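Local coordinates for mandelate racemase/muconate lactonizing protein (Thermobispora bispora, PDB 3VC5), which probably catalyses the magnesium-dependent dehydration of D-glucarate to 5-dehydro-4-deoxy-D-glucarate, the first step of a D-glucarate degradation pathway, at residues 422-427 against 432-437. Numbering follows the deposited sequence.
Sequences DDEGYM and PSFSTR
Glu424 reaches from the first turn of helix 423-430 to the returning chain and takes hold of Thr436 through one carboxylate oxygen. Its CG is anti to the backbone N (chi1 -174°) and the chain runs on extended, crossing the Thr436 side chain at about a right angle and bringing OE2 to Thr436 N. Thr436 N donates to Glu424 OE2 at 2.7 Å, nearly straight (172°), meeting the oxygen on its anti side and a little out of the carboxylate plane. Thr436 OG1 lies 3.0 Å from the same OE2, at best a weak bond. A water 2.9 Å from Thr436 OG1 makes a further, weak link by donating a long bond to Glu424 OE1.

Next to this polar link, Met427 CG rests over one face of the Phe434 ring in a CH-pi contact, 3.7 Å from the centroid, while the ring edge carrying CE2 is turned to Glu424 CG at 4.2 Å. The bent end of the methionine places SD above the same face, 5.1 Å from the centroid, a more distant Met-aromatic contact. The guanidinium of Arg437 lies with one face against Phe434 CE1. An alanine in place of Glu424 would probably leave the Thr436 backbone N-H without its acceptor and open a gap beside the Phe434 edge.

Arg428, further along the helix, bonds to Phe434 O and Ser435 OG, adding a second tie to the returning chain. At the start of the helix, Asp422 is the N-cap, its OD1 accepting from Gly425 N at 3.0 Å. This surface contact folds the C-terminal tail of an enolase-superfamily protein back beside helix 423-430, with the Thr436 side chain about 11 Å from that of Lys211, the predicted proton acceptor.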
ATOM      1  N   ASP A 422      -8.964   7.351  31.535  1.00 26.61           N
ATOM      2  CA  ASP A 422      -9.197   8.757  31.845  1.00 27.23           C
ATOM      3  C   ASP A 422      -8.028   9.355  32.654  1.00 27.45           C
ATOM      4  O   ASP A 422      -8.160   9.614  33.860  1.00 28.24           O
ATOM      5  CB  ASP A 422     -10.546   8.917  32.563  1.00 29.71           C
ATOM      6  CG  ASP A 422     -10.926  10.391  32.816  1.00 34.04           C
ATOM      7  OD1 ASP A 422     -10.320  11.318  32.207  1.00 34.18           O
ATOM      8  OD2 ASP A 422     -11.851  10.612  33.638  1.00 37.71           O
ATOM      9  N   ASP A 423      -6.898   9.599  31.977  1.00 24.83           N
ATOM     10  CA  ASP A 423      -5.710  10.176  32.635  1.00 23.00           C
ATOM     11  C   ASP A 423      -6.034  11.505  33.307  1.00 25.98           C
ATOM     12  O   ASP A 423      -5.496  11.814  34.365  1.00 28.17           O
ATOM     13  CB  ASP A 423      -4.576  10.464  31.640  1.00 26.67           C
ATOM     14  CG  ASP A 423      -4.113   9.234  30.872  1.00 28.62           C
ATOM     15  OD1 ASP A 423      -4.711   8.152  30.991  1.00 26.57           O
ATOM     16  OD2 ASP A 423      -3.150   9.362  30.090  1.00 37.73           O
ATOM     17  N   GLU A 424      -6.875  12.327  32.664  1.00 25.43           N
ATOM     18  CA  GLU A 424      -7.149  13.659  33.199  1.00 27.13           C
ATOM     19  C   GLU A 424      -8.012  13.621  34.462  1.00 25.64           C
ATOM     20  O   GLU A 424      -7.733  14.331  35.445  1.00 30.35           O
ATOM     21  CB  GLU A 424      -7.794  14.542  32.122  1.00 30.24           C
ATOM     22  CG  GLU A 424      -7.993  15.990  32.523  1.00 31.58           C
ATOM     23  CD  GLU A 424      -8.712  16.759  31.436  1.00 39.30           C
ATOM     24  OE1 GLU A 424      -9.753  16.275  30.940  1.00 44.92           O
ATOM     25  OE2 GLU A 424      -8.226  17.827  31.042  1.00 35.35           O
ATOM     26  N   GLY A 425      -9.071  12.816  34.434  1.00 28.25           N
ATOM     27  CA  GLY A 425      -9.940  12.654  35.598  1.00 29.00           C
ATOM     28  C   GLY A 425      -9.170  12.089  36.774  1.00 27.52           C
ATOM     29  O   GLY A 425      -9.369  12.512  37.929  1.00 32.95           O
ATOM     30  N   TYR A 426      -8.289  11.134  36.487  1.00 28.54           N
ATOM     31  CA  TYR A 426      -7.465  10.545  37.546  1.00 29.42           C
ATOM     32  C   TYR A 426      -6.532  11.630  38.124  1.00 29.06           C
ATOM     33  O   TYR A 426      -6.423  11.789  39.360  1.00 30.82           O
ATOM     34  CB  TYR A 426      -6.688   9.334  37.015  1.00 24.66           C
ATOM     35  CG  TYR A 426      -5.863   8.594  38.060  1.00 24.52           C
ATOM     36  CD1 TYR A 426      -6.391   8.275  39.311  1.00 28.29           C
ATOM     37  CD2 TYR A 426      -4.560   8.204  37.776  1.00 27.00           C
ATOM     38  CE1 TYR A 426      -5.632   7.586  40.251  1.00 28.40           C
ATOM     39  CE2 TYR A 426      -3.797   7.515  38.696  1.00 25.65           C
ATOM     40  CZ  TYR A 426      -4.329   7.231  39.946  1.00 28.64           C
ATOM     41  OH  TYR A 426      -3.562   6.526  40.857  1.00 29.54           O
ATOM     42  N   MET A 427      -5.887  12.414  37.260  1.00 29.38           N
ATOM     43  CA  MET A 427      -5.030  13.484  37.780  1.00 28.11           C
ATOM     44  C   MET A 427      -5.847  14.501  38.590  1.00 29.96           C
ATOM     45  O   MET A 427      -5.400  14.977  39.628  1.00 36.19           O
ATOM     46  CB  MET A 427      -4.255  14.230  36.685  1.00 27.50           C
ATOM     47  CG  MET A 427      -3.446  15.415  37.255  1.00 30.24           C
ATOM     48  SD  MET A 427      -2.136  14.849  38.375  1.00 34.16           S
ATOM     49  CE  MET A 427      -0.963  14.301  37.139  1.00 34.15           C
ATOM     50  N   PRO A 432      -7.398  19.232  41.541  1.00 41.89           N
ATOM     51  CA  PRO A 432      -8.692  19.578  40.948  1.00 44.79           C
ATOM     52  C   PRO A 432      -8.583  20.627  39.857  1.00 45.86           C
ATOM     53  O   PRO A 432      -9.451  20.710  38.974  1.00 50.01           O
ATOM     54  CB  PRO A 432      -9.458  20.185  42.129  1.00 46.63           C
ATOM     55  CG  PRO A 432      -8.853  19.575  43.321  1.00 50.48           C
ATOM     56  CD  PRO A 432      -7.410  19.386  43.009  1.00 44.09           C
ATOM     57  N   SER A 433      -7.533  21.437  39.928  1.00 44.89           N
ATOM     58  CA  SER A 433      -7.344  22.517  38.964  1.00 46.35           C
ATOM     59  C   SER A 433      -6.658  22.041  37.680  1.00 43.11           C
ATOM     60  O   SER A 433      -6.609  22.765  36.686  1.00 45.26           O
ATOM     61  CB  SER A 433      -6.526  23.646  39.593  1.00 51.54           C
ATOM     62  OG  SER A 433      -5.157  23.273  39.685  1.00 54.54           O
ATOM     63  N   PHE A 434      -6.139  20.817  37.690  1.00 42.98           N
ATOM     64  CA  PHE A 434      -5.439  20.314  36.516  1.00 39.54           C
ATOM     65  C   PHE A 434      -6.360  20.194  35.298  1.00 39.59           C
ATOM     66  O   PHE A 434      -7.537  19.845  35.423  1.00 38.34           O
ATOM     67  CB  PHE A 434      -4.793  18.949  36.791  1.00 35.72           C
ATOM     68  CG  PHE A 434      -4.095  18.366  35.587  1.00 33.56           C
ATOM     69  CD1 PHE A 434      -2.793  18.738  35.279  1.00 36.31           C
ATOM     70  CD2 PHE A 434      -4.741  17.461  34.758  1.00 30.78           C
ATOM     71  CE1 PHE A 434      -2.135  18.217  34.160  1.00 35.73           C
ATOM     72  CE2 PHE A 434      -4.089  16.919  33.627  1.00 29.91           C
ATOM     73  CZ  PHE A 434      -2.781  17.302  33.332  1.00 31.40           C
ATOM     74  N   SER A 435      -5.801  20.490  34.124  1.00 37.89           N
ATOM     75  CA  SER A 435      -6.450  20.225  32.859  1.00 34.32           C
ATOM     76  C   SER A 435      -5.381  19.785  31.872  1.00 31.90           C
ATOM     77  O   SER A 435      -4.231  20.202  31.973  1.00 35.16           O
ATOM     78  CB  SER A 435      -7.168  21.471  32.339  1.00 38.76           C
ATOM     79  OG  SER A 435      -8.340  21.683  33.082  1.00 51.64           O
ATOM     80  N   THR A 436      -5.759  18.921  30.939  1.00 31.83           N
ATOM     81  CA  THR A 436      -4.829  18.447  29.920  1.00 32.39           C
ATOM     82  C   THR A 436      -4.048  19.619  29.342  1.00 33.69           C
ATOM     83  O   THR A 436      -4.634  20.648  28.959  1.00 36.71           O
ATOM     84  CB  THR A 436      -5.568  17.656  28.824  1.00 32.14           C
ATOM     85  OG1 THR A 436      -6.133  16.473  29.413  1.00 31.03           O
ATOM     86  CG2 THR A 436      -4.619  17.272  27.659  1.00 30.86           C
ATOM     87  N   ARG A 437      -2.729  19.482  29.285  1.00 33.26           N
ATOM     88  CA  ARG A 437      -1.884  20.559  28.758  1.00 31.71           C
ATOM     89  C   ARG A 437      -1.915  20.545  27.237  1.00 31.30           C
ATOM     90  O   ARG A 437      -1.511  19.578  26.621  1.00 34.45           O
ATOM     91  CB  ARG A 437      -0.441  20.381  29.233  1.00 35.31           C
ATOM     92  CG  ARG A 437      -0.287  20.075  30.707  1.00 36.89           C
ATOM     93  CD  ARG A 437      -1.037  21.042  31.544  1.00 40.17           C
ATOM     94  NE  ARG A 437      -0.525  21.071  32.910  1.00 46.91           N
ATOM     95  CZ  ARG A 437      -1.132  21.683  33.918  1.00 50.94           C
ATOM     96  NH1 ARG A 437      -2.278  22.327  33.706  1.00 55.79           N
ATOM     97  NH2 ARG A 437      -0.594  21.648  35.134  1.00 55.26           N
TER
HETATM   98  O   HOH W   1      -8.357  15.055  28.102  1.00 52.70           O